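Local atomic coordinates of GphF (Cystobacter violaceus, PDB entry 6MFC), a protein that probably decarboxylates an acyl starter unit in the initiation of polyketide biosynthesis, using a GNAT-like fold. Residues Arg27-Arg32 with Val71-Gly76; Ala44-Ala49 with Val119-Arg124; Ser153-Tyr158 with Val206-Ala211; Gly196-Tyr201 with Gly212-His217. All blocks are in the same frame, centred on the assembly; numbering follows the deposited sequence.

Contact 1: residues Arg27-Arg32 with Val71-Gly76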
loop_
_atom_site.group_PDB
_atom_site.type_symbol
_atom_site.label_atom_id
_atom_site.label_comp_id
_atom_site.label_asym_id
_atom_site.label_seq_id
_atom_site.Cartn_x
_atom_site.Cartn_y
_atom_site.Cartn_z
ATOM N N ARG A 27 -9.942 11.077 -13.796
ATOM C CA ARG A 27 -8.864 10.905 -14.761
ATOM C C ARG A 27 -7.632 10.391 -14.034
ATOM O O ARG A 27 -7.211 10.977 -13.033
ATOM C CB ARG A 27 -8.544 12.215 -15.489
ATOM C CG ARG A 27 -7.251 12.164 -16.289
ATOM C CD ARG A 27 -7.106 13.360 -17.215
ATOM N NE ARG A 27 -5.801 13.383 -17.869
ATOM C CZ ARG A 27 -4.793 14.166 -17.499
ATOM N NH1 ARG A 27 -4.940 15.002 -16.481
ATOM N NH2 ARG A 27 -3.638 14.120 -18.150
ATOM N N ILE A 28 -7.062 9.301 -14.539
ATOM C CA ILE A 28 -5.878 8.680 -13.958
ATOM C C ILE A 28 -4.718 8.860 -14.925
ATOM O O ILE A 28 -4.850 8.582 -16.123
ATOM C CB ILE A 28 -6.117 7.193 -13.644
ATOM C CG1 ILE A 28 -7.061 7.049 -12.448
ATOM C CG2 ILE A 28 -4.799 6.483 -13.380
ATOM C CD1 ILE A 28 -7.348 5.615 -12.061
ATOM N N ARG A 29 -3.587 9.335 -14.408
ATOM C CA ARG A 29 -2.387 9.534 -15.203
ATOM C C ARG A 29 -1.173 9.216 -14.344
ATOM O O ARG A 29 -1.268 9.083 -13.122
ATOM C CB ARG A 29 -2.302 10.966 -15.748
ATOM C CG ARG A 29 -2.280 12.040 -14.671
ATOM C CD ARG A 29 -1.893 13.393 -15.247
ATOM N NE ARG A 29 -1.872 14.436 -14.226
ATOM C CZ ARG A 29 -0.838 14.681 -13.428
ATOM N NH1 ARG A 29 0.267 13.955 -13.526
ATOM N NH2 ARG A 29 -0.910 15.652 -12.527
ATOM N N HIS A 30 -0.018 9.093 -14.998
ATOM C CA HIS A 30 1.217 8.837 -14.272
ATOM C C HIS A 30 1.583 10.030 -13.396
ATOM O O HIS A 30 1.296 11.185 -13.723
ATOM C CB HIS A 30 2.362 8.538 -15.242
ATOM C CG HIS A 30 2.376 7.131 -15.751
ATOM N ND1 HIS A 30 2.331 6.037 -14.914
ATOM C CD2 HIS A 30 2.442 6.638 -17.012
ATOM C CE1 HIS A 30 2.360 4.930 -15.637
ATOM N NE2 HIS A 30 2.429 5.268 -16.913
ATOM N N ALA A 31 2.220 9.738 -12.267
ATOM C CA ALA A 31 2.692 10.799 -11.392
ATOM C C ALA A 31 3.892 11.498 -12.018
ATOM O O ALA A 31 4.770 10.856 -12.601
ATOM C CB ALA A 31 3.063 10.236 -10.020
ATOM N N ARG A 32 3.916 12.823 -11.911
ATOM C CA ARG A 32 5.020 13.629 -12.398
ATOM C C ARG A 32 5.687 14.351 -11.233
ATOM O O ARG A 32 5.039 14.621 -10.217
ATOM C CB ARG A 32 4.550 14.661 -13.432
ATOM C CG ARG A 32 3.769 14.082 -14.601
ATOM C CD ARG A 32 3.469 15.155 -15.639
ATOM N NE ARG A 32 2.715 16.272 -15.077
ATOM C CZ ARG A 32 1.422 16.490 -15.299
ATOM N NH1 ARG A 32 0.732 15.671 -16.081
ATOM N NH2 ARG A 32 0.819 17.533 -14.744
ATOM N N VAL A 71 -1.755 9.007 -10.357
ATOM C CA VAL A 71 -2.580 9.917 -9.578
ATOM C C VAL A 71 -3.997 9.868 -10.131
ATOM O O VAL A 71 -4.212 9.629 -11.324
ATOM C CB VAL A 71 -2.038 11.362 -9.593
ATOM C CG1 VAL A 71 -0.690 11.432 -8.893
ATOM C CG2 VAL A 71 -1.928 11.873 -11.021
ATOM N N LEU A 72 -4.968 10.082 -9.249
ATOM C CA LEU A 72 -6.371 10.162 -9.626
ATOM C C LEU A 72 -6.852 11.593 -9.435
ATOM O O LEU A 72 -6.684 12.170 -8.355
ATOM C CB LEU A 72 -7.222 9.193 -8.802
ATOM C CG LEU A 72 -8.741 9.277 -8.982
ATOM C CD1 LEU A 72 -9.128 9.234 -10.452
ATOM C CD2 LEU A 72 -9.418 8.151 -8.227
ATOM N N LEU A 73 -7.443 12.159 -10.482
ATOM C CA LEU A 73 -7.877 13.548 -10.481
ATOM C C LEU A 73 -9.391 13.625 -10.340
ATOM O O LEU A 73 -10.124 12.977 -11.092
ATOM C CB LEU A 73 -7.436 14.257 -11.762
ATOM C CG LEU A 73 -5.932 14.317 -12.025
ATOM C CD1 LEU A 73 -5.651 15.131 -13.271
ATOM C CD2 LEU A 73 -5.213 14.901 -10.828
ATOM N N HIS A 74 -9.849 14.422 -9.378
ATOM C CA HIS A 74 -11.268 14.705 -9.203
ATOM C C HIS A 74 -11.420 16.196 -8.947
ATOM O O HIS A 74 -10.822 16.726 -8.006
ATOM C CB HIS A 74 -11.865 13.892 -8.052
ATOM C CG HIS A 74 -13.340 14.083 -7.880
ATOM N ND1 HIS A 74 -14.263 13.601 -8.782
ATOM C CD2 HIS A 74 -14.050 14.707 -6.911
ATOM C CE1 HIS A 74 -15.480 13.920 -8.377
ATOM N NE2 HIS A 74 -15.378 14.590 -7.244
ATOM N N GLU A 75 -12.210 16.864 -9.790
ATOM C CA GLU A 75 -12.384 18.315 -9.726
ATOM C C GLU A 75 -11.045 19.033 -9.888
ATOM O O GLU A 75 -10.784 20.059 -9.255
ATOM C CB GLU A 75 -13.080 18.735 -8.429
ATOM C CG GLU A 75 -14.408 18.033 -8.172
ATOM C CD GLU A 75 -15.530 18.554 -9.049
ATOM O OE1 GLU A 75 -15.396 19.673 -9.587
ATOM O OE2 GLU A 75 -16.547 17.843 -9.201
ATOM N N GLY A 76 -10.181 18.480 -10.739
ATOM C CA GLY A 76 -8.881 19.064 -10.995
ATOM C C GLY A 76 -7.868 18.916 -9.882
ATOM O O GLY A 76 -6.812 19.551 -9.941
#

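Contact 2: residues Ala44-Ala49 with Val119-Arg124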
loop_
_atom_site.group_PDB
_atom_site.type_symbol
_atom_site.label_atom_id
_atom_site.label_comp_id
_atom_site.label_asym_id
_atom_site.label_seq_id
_atom_site.Cartn_x
_atom_site.Cartn_y
_atom_site.Cartn_z
ATOM N N ALA A 44 -0.582 14.341 3.749
ATOM C CA ALA A 44 -0.856 14.901 5.067
ATOM C C ALA A 44 -2.307 14.695 5.482
ATOM O O ALA A 44 -2.597 14.568 6.677
ATOM C CB ALA A 44 -0.500 16.386 5.093
ATOM N N ARG A 45 -3.229 14.667 4.517
ATOM C CA ARG A 45 -4.632 14.423 4.829
ATOM C C ARG A 45 -4.910 12.953 5.113
ATOM O O ARG A 45 -5.807 12.640 5.903
ATOM C CB ARG A 45 -5.521 14.906 3.681
ATOM C CG ARG A 45 -5.571 16.413 3.526
ATOM C CD ARG A 45 -6.321 16.813 2.264
ATOM N NE ARG A 45 -7.339 17.824 2.532
ATOM C CZ ARG A 45 -8.630 17.557 2.699
ATOM N NH1 ARG A 45 -9.067 16.308 2.619
ATOM N NH2 ARG A 45 -9.487 18.539 2.942
ATOM N N CYS A 46 -4.161 12.043 4.488
ATOM C CA CYS A 46 -4.459 10.625 4.649
ATOM C C CYS A 46 -3.799 10.024 5.884
ATOM O O CYS A 46 -4.311 9.042 6.432
ATOM C CB CYS A 46 -4.028 9.858 3.402
ATOM S SG CYS A 46 -4.895 10.346 1.895
ATOM N N TRP A 47 -2.687 10.595 6.346
ATOM C CA TRP A 47 -1.931 9.988 7.427
ATOM C C TRP A 47 -1.590 11.013 8.501
ATOM O O TRP A 47 -1.335 12.183 8.190
ATOM C CB TRP A 47 -0.635 9.359 6.897
ATOM C CG TRP A 47 -0.867 8.324 5.851
ATOM C CD1 TRP A 47 -0.869 8.508 4.499
ATOM C CD2 TRP A 47 -1.136 6.936 6.068
ATOM N NE1 TRP A 47 -1.120 7.317 3.861
ATOM C CE2 TRP A 47 -1.289 6.337 4.803
ATOM C CE3 TRP A 47 -1.264 6.141 7.212
ATOM C CZ2 TRP A 47 -1.560 4.978 4.648
ATOM C CZ3 TRP A 47 -1.533 4.793 7.057
ATOM C CH2 TRP A 47 -1.679 4.226 5.785
ATOM N N PRO A 48 -1.582 10.604 9.767
ATOM C CA PRO A 48 -1.056 11.478 10.819
ATOM C C PRO A 48 0.454 11.614 10.701
ATOM O O PRO A 48 1.126 10.831 10.027
ATOM C CB PRO A 48 -1.452 10.758 12.112
ATOM C CG PRO A 48 -1.571 9.326 11.713
ATOM C CD PRO A 48 -2.080 9.325 10.300
ATOM N N ALA A 49 0.980 12.629 11.388
ATOM C CA ALA A 49 2.388 13.009 11.254
ATOM C C ALA A 49 3.371 11.849 11.377
ATOM O O ALA A 49 4.275 11.754 10.531
ATOM C CB ALA A 49 2.711 14.111 12.274
ATOM N N VAL A 119 -6.115 7.728 -0.725
ATOM C CA VAL A 119 -7.312 8.371 -1.246
ATOM C C VAL A 119 -7.755 9.407 -0.224
ATOM O O VAL A 119 -7.795 9.116 0.977
ATOM C CB VAL A 119 -8.440 7.361 -1.526
ATOM C CG1 VAL A 119 -9.644 8.071 -2.129
ATOM C CG2 VAL A 119 -7.948 6.257 -2.450
ATOM N N ASP A 120 -8.070 10.609 -0.697
ATOM C CA ASP A 120 -8.412 11.704 0.201
ATOM C C ASP A 120 -9.600 11.309 1.072
ATOM O O ASP A 120 -10.589 10.769 0.556
ATOM C CB ASP A 120 -8.732 12.966 -0.601
ATOM C CG ASP A 120 -8.796 14.215 0.265
ATOM O OD1 ASP A 120 -9.632 14.268 1.191
ATOM O OD2 ASP A 120 -8.003 15.148 0.018
ATOM N N PRO A 121 -9.539 11.537 2.387
ATOM C CA PRO A 121 -10.665 11.152 3.255
ATOM C C PRO A 121 -11.975 11.837 2.908
ATOM O O PRO A 121 -13.036 11.348 3.313
ATOM C CB PRO A 121 -10.181 11.553 4.655
ATOM C CG PRO A 121 -8.691 11.554 4.553
ATOM C CD PRO A 121 -8.382 12.020 3.160
ATOM N N ALA A 122 -11.942 12.951 2.176
ATOM C CA ALA A 122 -13.165 13.644 1.795
ATOM C C ALA A 122 -13.862 13.012 0.597
ATOM O O ALA A 122 -14.993 13.401 0.288
ATOM C CB ALA A 122 -12.865 15.113 1.495
ATOM N N VAL A 123 -13.226 12.056 -0.080
ATOM C CA VAL A 123 -13.807 11.440 -1.268
ATOM C C VAL A 123 -13.920 9.934 -1.061
ATOM O O VAL A 123 -13.682 9.149 -1.985
ATOM C CB VAL A 123 -12.975 11.759 -2.524
ATOM C CG1 VAL A 123 -13.854 11.749 -3.765
ATOM C CG2 VAL A 123 -12.268 13.098 -2.377
ATOM N N ARG A 124 -14.286 9.518 0.154
ATOM C CA ARG A 124 -14.401 8.091 0.436
ATOM C C ARG A 124 -15.679 7.496 -0.136
ATOM O O ARG A 124 -15.694 6.319 -0.516
ATOM C CB ARG A 124 -14.332 7.840 1.946
ATOM C CG ARG A 124 -12.991 8.186 2.571
ATOM C CD ARG A 124 -11.841 7.599 1.765
ATOM N NE ARG A 124 -10.542 7.943 2.336
ATOM C CZ ARG A 124 -9.762 7.091 2.993
ATOM N NH1 ARG A 124 -10.143 5.831 3.159
ATOM N NH2 ARG A 124 -8.596 7.497 3.478
#

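Contact 3: residues Ser153-Tyr158 with Val206-Ala211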
loop_
_atom_site.group_PDB
_atom_site.type_symbol
_atom_site.label_atom_id
_atom_site.label_comp_id
_atom_site.label_asym_id
_atom_site.label_seq_id
_atom_site.Cartn_x
_atom_site.Cartn_y
_atom_site.Cartn_z
ATOM N N SER A 153 0.608 -4.460 4.018
ATOM C CA SER A 153 -0.560 -3.729 4.486
ATOM C C SER A 153 -0.472 -3.536 6.001
ATOM O O SER A 153 0.570 -3.757 6.623
ATOM C CB SER A 153 -1.836 -4.455 4.070
ATOM O OG SER A 153 -2.989 -3.769 4.524
ATOM N N ARG A 154 -1.577 -3.119 6.614
ATOM C CA ARG A 154 -1.618 -2.863 8.045
ATOM C C ARG A 154 -3.057 -3.017 8.524
ATOM O O ARG A 154 -3.977 -3.241 7.733
ATOM C CB ARG A 154 -1.053 -1.474 8.370
ATOM C CG ARG A 154 -1.768 -0.331 7.667
ATOM C CD ARG A 154 -1.148 1.013 8.020
ATOM N NE ARG A 154 -1.150 1.258 9.460
ATOM C CZ ARG A 154 -2.144 1.848 10.116
ATOM N NH1 ARG A 154 -3.222 2.258 9.463
ATOM N NH2 ARG A 154 -2.058 2.030 11.427
ATOM N N CYS A 155 -3.245 -2.905 9.836
ATOM C CA CYS A 155 -4.555 -3.020 10.460
ATOM C C CYS A 155 -4.953 -1.673 11.046
ATOM O O CYS A 155 -4.151 -1.026 11.728
ATOM C CB CYS A 155 -4.555 -4.098 11.547
ATOM S SG CYS A 155 -4.380 -5.780 10.915
ATOM N N GLY A 156 -6.190 -1.258 10.781
ATOM C CA GLY A 156 -6.666 0.034 11.229
ATOM C C GLY A 156 -7.412 0.006 12.547
ATOM O O GLY A 156 -7.567 1.046 13.194
ATOM N N ASP A 157 -7.881 -1.170 12.960
ATOM C CA ASP A 157 -8.656 -1.324 14.187
ATOM C C ASP A 157 -8.167 -2.529 14.980
ATOM O O ASP A 157 -8.947 -3.378 15.420
ATOM C CB ASP A 157 -10.145 -1.445 13.875
ATOM C CG ASP A 157 -11.015 -1.298 15.109
ATOM O OD1 ASP A 157 -10.505 -0.829 16.148
ATOM O OD2 ASP A 157 -12.208 -1.659 15.039
ATOM N N TYR A 158 -6.855 -2.626 15.169
ATOM C CA TYR A 158 -6.307 -3.680 16.012
ATOM C C TYR A 158 -6.325 -3.316 17.497
ATOM O O TYR A 158 -6.622 -4.191 18.322
ATOM C CB TYR A 158 -4.881 -4.047 15.594
ATOM C CG TYR A 158 -4.247 -5.035 16.548
ATOM C CD1 TYR A 158 -4.754 -6.321 16.678
ATOM C CD2 TYR A 158 -3.161 -4.676 17.337
ATOM C CE1 TYR A 158 -4.194 -7.226 17.554
ATOM C CE2 TYR A 158 -2.592 -5.577 18.218
ATOM C CZ TYR A 158 -3.114 -6.851 18.321
ATOM O OH TYR A 158 -2.556 -7.756 19.194
ATOM N N VAL A 206 2.353 2.029 15.933
ATOM C CA VAL A 206 2.070 1.409 17.224
ATOM C C VAL A 206 0.737 0.670 17.203
ATOM O O VAL A 206 0.572 -0.344 17.894
ATOM C CB VAL A 206 2.107 2.469 18.340
ATOM C CG1 VAL A 206 2.022 1.810 19.708
ATOM C CG2 VAL A 206 3.364 3.313 18.226
ATOM N N ASP A 207 -0.234 1.151 16.421
ATOM C CA ASP A 207 -1.524 0.474 16.350
ATOM C C ASP A 207 -1.413 -0.917 15.737
ATOM O O ASP A 207 -2.346 -1.715 15.868
ATOM C CB ASP A 207 -2.521 1.319 15.556
ATOM C CG ASP A 207 -2.926 2.583 16.289
ATOM O OD1 ASP A 207 -2.935 2.573 17.538
ATOM O OD2 ASP A 207 -3.240 3.587 15.616
ATOM N N ASN A 208 -0.302 -1.221 15.070
ATOM C CA ASN A 208 -0.026 -2.555 14.554
ATOM C C ASN A 208 1.097 -3.246 15.313
ATOM O O ASN A 208 1.601 -4.275 14.849
ATOM C CB ASN A 208 0.308 -2.485 13.063
ATOM C CG ASN A 208 -0.922 -2.288 12.202
ATOM O OD1 ASN A 208 -1.368 -3.211 11.521
ATOM N ND2 ASN A 208 -1.486 -1.085 12.234
ATOM N N ASP A 209 1.497 -2.707 16.466
ATOM C CA ASP A 209 2.615 -3.241 17.244
ATOM C C ASP A 209 3.877 -3.322 16.391
ATOM O O ASP A 209 4.680 -4.250 16.509
ATOM C CB ASP A 209 2.262 -4.603 17.849
ATOM C CG ASP A 209 1.250 -4.494 18.973
ATOM O OD1 ASP A 209 0.159 -3.932 18.742
ATOM O OD2 ASP A 209 1.542 -4.977 20.087
ATOM N N GLY A 210 4.048 -2.334 15.515
ATOM C CA GLY A 210 5.177 -2.285 14.611
ATOM C C GLY A 210 5.176 -3.325 13.515
ATOM O O GLY A 210 6.125 -3.361 12.724
ATOM N N ALA A 211 4.149 -4.164 13.431
ATOM C CA ALA A 211 4.148 -5.256 12.475
ATOM C C ALA A 211 3.667 -4.785 11.106
ATOM O O ALA A 211 3.208 -3.654 10.926
ATOM C CB ALA A 211 3.274 -6.406 12.975
#

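Contact 4: residues Gly196-Tyr201 with Gly212-His217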
loop_
_atom_site.group_PDB
_atom_site.type_symbol
_atom_site.label_atom_id
_atom_site.label_comp_id
_atom_site.label_asym_id
_atom_site.label_seq_id
_atom_site.Cartn_x
_atom_site.Cartn_y
_atom_site.Cartn_z
ATOM N N GLY A 196 2.199 -13.456 5.186
ATOM C CA GLY A 196 3.015 -13.454 6.382
ATOM C C GLY A 196 3.019 -12.100 7.063
ATOM O O GLY A 196 2.517 -11.103 6.547
ATOM N N ILE A 197 3.609 -12.091 8.255
ATOM C CA ILE A 197 3.707 -10.899 9.087
ATOM C C ILE A 197 5.179 -10.569 9.288
ATOM O O ILE A 197 5.972 -11.444 9.655
ATOM C CB ILE A 197 3.004 -11.098 10.442
ATOM C CG1 ILE A 197 1.566 -11.573 10.228
ATOM C CG2 ILE A 197 3.026 -9.811 11.245
ATOM C CD1 ILE A 197 0.846 -11.931 11.507
ATOM N N ILE A 198 5.539 -9.313 9.050
ATOM C CA ILE A 198 6.899 -8.825 9.246
ATOM C C ILE A 198 6.954 -8.153 10.611
ATOM O O ILE A 198 6.376 -7.079 10.810
ATOM C CB ILE A 198 7.317 -7.855 8.133
ATOM C CG1 ILE A 198 7.132 -8.500 6.761
ATOM C CG2 ILE A 198 8.757 -7.413 8.326
ATOM C CD1 ILE A 198 7.316 -7.534 5.614
ATOM N N SER A 199 7.646 -8.780 11.559
ATOM C CA SER A 199 7.782 -8.199 12.888
ATOM C C SER A 199 8.700 -6.986 12.840
ATOM O O SER A 199 9.770 -7.027 12.224
ATOM C CB SER A 199 8.324 -9.238 13.870
ATOM O OG SER A 199 7.403 -10.298 14.053
ATOM N N GLY A 200 8.279 -5.903 13.489
ATOM C CA GLY A 200 9.076 -4.688 13.503
ATOM C C GLY A 200 9.223 -4.029 12.151
ATOM O O GLY A 200 10.203 -3.314 11.921
ATOM N N TYR A 201 8.270 -4.256 11.244
ATOM C CA TYR A 201 8.345 -3.656 9.915
ATOM C C TYR A 201 8.324 -2.135 9.991
ATOM O O TYR A 201 9.062 -1.460 9.265
ATOM C CB TYR A 201 7.193 -4.167 9.049
ATOM C CG TYR A 201 7.003 -3.416 7.749
ATOM C CD1 TYR A 201 7.696 -3.783 6.604
ATOM C CD2 TYR A 201 6.116 -2.348 7.662
ATOM C CE1 TYR A 201 7.523 -3.102 5.414
ATOM C CE2 TYR A 201 5.939 -1.661 6.478
ATOM C CZ TYR A 201 6.643 -2.042 5.356
ATOM O OH TYR A 201 6.466 -1.361 4.173
ATOM N N GLY A 212 3.783 -5.681 10.130
ATOM C CA GLY A 212 3.294 -5.439 8.788
ATOM C C GLY A 212 2.820 -6.720 8.133
ATOM O O GLY A 212 3.486 -7.756 8.232
ATOM N N VAL A 213 1.675 -6.670 7.463
ATOM C CA VAL A 213 1.048 -7.851 6.881
ATOM C C VAL A 213 1.330 -7.867 5.385
ATOM O O VAL A 213 1.010 -6.908 4.675
ATOM C CB VAL A 213 -0.464 -7.877 7.158
ATOM C CG1 VAL A 213 -1.118 -9.041 6.431
ATOM C CG2 VAL A 213 -0.718 -7.966 8.654
ATOM N N ILE A 214 1.921 -8.958 4.910
ATOM C CA ILE A 214 2.214 -9.120 3.489
ATOM C C ILE A 214 0.966 -9.635 2.783
ATOM O O ILE A 214 0.460 -10.716 3.102
ATOM C CB ILE A 214 3.400 -10.070 3.273
ATOM C CG1 ILE A 214 4.666 -9.504 3.916
ATOM C CG2 ILE A 214 3.619 -10.319 1.787
ATOM C CD1 ILE A 214 5.871 -10.407 3.775
ATOM N N VAL A 215 0.468 -8.862 1.823
ATOM C CA VAL A 215 -0.636 -9.278 0.966
ATOM C C VAL A 215 -0.078 -9.555 -0.423
ATOM O O VAL A 215 0.868 -8.900 -0.875
ATOM C CB VAL A 215 -1.758 -8.218 0.915
ATOM C CG1 VAL A 215 -2.359 -8.019 2.296
ATOM C CG2 VAL A 215 -1.232 -6.900 0.375
ATOM N N ILE A 216 -0.656 -10.546 -1.098
ATOM C CA ILE A 216 -0.192 -10.971 -2.414
ATOM C C ILE A 216 -1.389 -11.042 -3.349
ATOM O O ILE A 216 -2.329 -11.807 -3.101
ATOM C CB ILE A 216 0.532 -12.329 -2.364
ATOM C CG1 ILE A 216 1.747 -12.258 -1.437
ATOM C CG2 ILE A 216 0.954 -12.753 -3.761
ATOM C CD1 ILE A 216 2.498 -13.564 -1.324
ATOM N N HIS A 217 -1.353 -10.253 -4.421
ATOM C CA HIS A 217 -2.375 -10.287 -5.467
ATOM C C HIS A 217 -1.827 -11.110 -6.628
ATOM O O HIS A 217 -1.098 -10.592 -7.478
ATOM C CB HIS A 217 -2.751 -8.881 -5.926
ATOM C CG HIS A 217 -3.544 -8.099 -4.926
ATOM N ND1 HIS A 217 -4.922 -8.105 -4.899
ATOM C CD2 HIS A 217 -3.153 -7.269 -3.931
ATOM C CE1 HIS A 217 -5.345 -7.319 -3.926
ATOM N NE2 HIS A 217 -4.291 -6.800 -3.322
#

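Contact 1: residues Arg27-Arg32 with Val71-Gly76
R29 lays its side chain across V71 of the neighbouring strand. From CB, a chi1 of 60° puts CG between the backbone N and the carbonyl carbon. The chain then runs extended to NE. CG meets V71 CG2 at 3.7 Å. NE passes L73 CD1 obliquely at 4.0 Å. The guanidinium spreads over V71, with methyl CG2 3.8 Å from its plane and centred on one face. R32 NH1 stands off the opposite face. At the tip, NH1 gives a weak hydrogen bond to H30 O, and NH2 forms a salt bridge with D35. D35 also makes a long, weak ion pair with R32.

Strands 27-30 and 70-74 are the first two of the GNAT sheet and run antiparallel, with 27-30 outermost. R29 and V71 are a hydrogen-bonded pair. V71 N reaches R29 O at 2.8 Å, and R29 N reaches V71 O at 3.2 Å. Two residues on, L73 N donates to R27 O at 2.8 Å. R27 lies alongside L73 and points the same way, on the face that also carries R29 and V71.

I28 and L72, next to the R29 and V71 pair, form a non-hydrogen-bonded pair and take the other face. I28 CG1 touches L72 CD1 at 3.6 Å. Both side chains rest on L132 of helix 128-140, which covers this side of the sheet. Past the strand, A31 CB packs on V71 CG1 at 4.1 Å.

Contact 2: residues Ala44-Ala49 with Val119-Arg124
D120 opens an Asx turn where strand 111-119 gives way to loop, and R45 near the end of helix 36-46 holds it by a salt bridge. R45 NH1 comes to D120 OD1 at 2.6 Å, and to OD2 of the same carboxylate at 3.0 Å. OD1 lies near the guanidinium plane, at its edge. The two flat groups are not coplanar: their planes stand 40° apart. R45 CD lies alongside the carboxylate.

OD1 has a second partner. A122 N donates to D120 OD1 at 2.8 Å, on the OD1 lone pair that faces away from OD2. A chi1 of -167° sets the D120 carboxylate beside its own carbonyl carbon, within range of both A122 N and R45. The D120 carbonyl is used too: V123 N donates to D120 O at 3.0 Å, and R124 NE adds a weak bond to it.

In GNAT acetyltransferases the turn between the fourth strand and the following helix, here 128-140, binds the pyrophosphate of acetyl-CoA. Segment 119-124 leads into that turn; whether this decarboxylase uses it the same way is not established.

The rest of the contact is close packing at the helix end. P121 CG lies 3.4 Å from R45 O. C46 SG faces V119 O at 3.3 Å and touches P121 CD at 4.1 Å. W47, just past the helix, bonds through NE1 to N118 OD1 in strand 111-119.

Contact 3: residues Ser153-Tyr158 with Val206-Ala211
N208 reaches C155 through two torsions. A chi1 of -76° sets CG beside the backbone N, and a chi2 of -107° turns the amide so that both its ends meet the C155 backbone. C155 N donates to N208 OD1 at 2.5 Å, in the carbonyl plane and on a lone pair. So short a length is doubtful and implies no strength. N208 ND2 donates to C155 O at 2.7 Å, again on a lone pair of the acceptor, though C155 O is tilted 25° out of the N208 amide plane. The side-chain amide thus offers C=O and N-H to the N-H and C=O of one residue, as a residue of an antiparallel hydrogen-bonded pair does. The two bonds fix its rotation. Y168 OH also bonds to OD1, and D205 OD1 takes a weak bond from ND2.

R154 crosses N208 at about a right angle. Its NE forms a salt bridge with D205.

Further along the loop, Y158 meets segment 206-211 with its ring edge. CD2 lies 3.4 Å from D207 O, and the oxygen is in the ring plane. CE2 lies 3.2 Å from D209 OD1, and the carboxylate stands steeply to the ring. That oxygen is also in a salt bridge with R162.

N208 to A211 form a type I' turn, with A211 N bonded to N208 O at 2.9 Å. This turn belongs to the connection between strands 193-198 and 212-218. It meets the loop from strand 148-153 to helix 159-162. C155 is packed by Y168, Y171 and V172 of helix 168-172 and by L184 of helix 182-190.

Contact 4: residues Gly196-Tyr201 with Gly212-His217
Backbone hydrogen bonds between G196-I198 and G212-I214 carry this contact. I214 N donates to G196 O at 2.8 Å, nearly straight at 174°. I198 N donates to G212 O at 2.7 Å. G212 N returns a weak bond to I198 O at 3.0 Å. I197 CA makes a CA-H...O contact with G212 O at 3.3 Å; I197 itself is paired with V213, without hydrogen bonds between them. These are the last two strands of the GNAT sheet, antiparallel, with 212-218 inserted between 148-153 and the outermost strand 193-198.

Apolar contact falls mainly to I198 and I214. I198 CG1 stands beside its own backbone N (chi1 -55°) and extends to CD1, which meets I214 CD1 at 3.7 Å. The two side chains cross at about a right angle.

Glycine and aromatic groups meet at the end of the strands. Y201 closes a type II turn that starts at I198; its CB lies 3.9 Å from G212 N, and its ring passes G212 CA obliquely. Y201 OH bonds to H98 ND1.

No charged group bridges the two segments; main-chain bonds and buried hydrocarbon hold them together.

How the contacts relate
From the N terminus, contact 1 closes a loop of 38 residues that holds helices 36-46 and 55-64. Contact 2 starts inside that loop and ends beyond it, spanning 69 residues, so the two cross. It ties helix 36-46 to the loop after strand 111-119. Contacts 3 and 4 come after both, and their segments cross each other. Contact 3 spans 47 residues and joins the loop after strand 148-153 to the link between the last two strands. Contact 4 pairs those strands across a connection of 10. S153 N and V213 O join them by a probable hydrogen bond. W47 packs on R154, joining contacts 2 and 3. Contacts 1 and 4 lie at the two ends of one sheet.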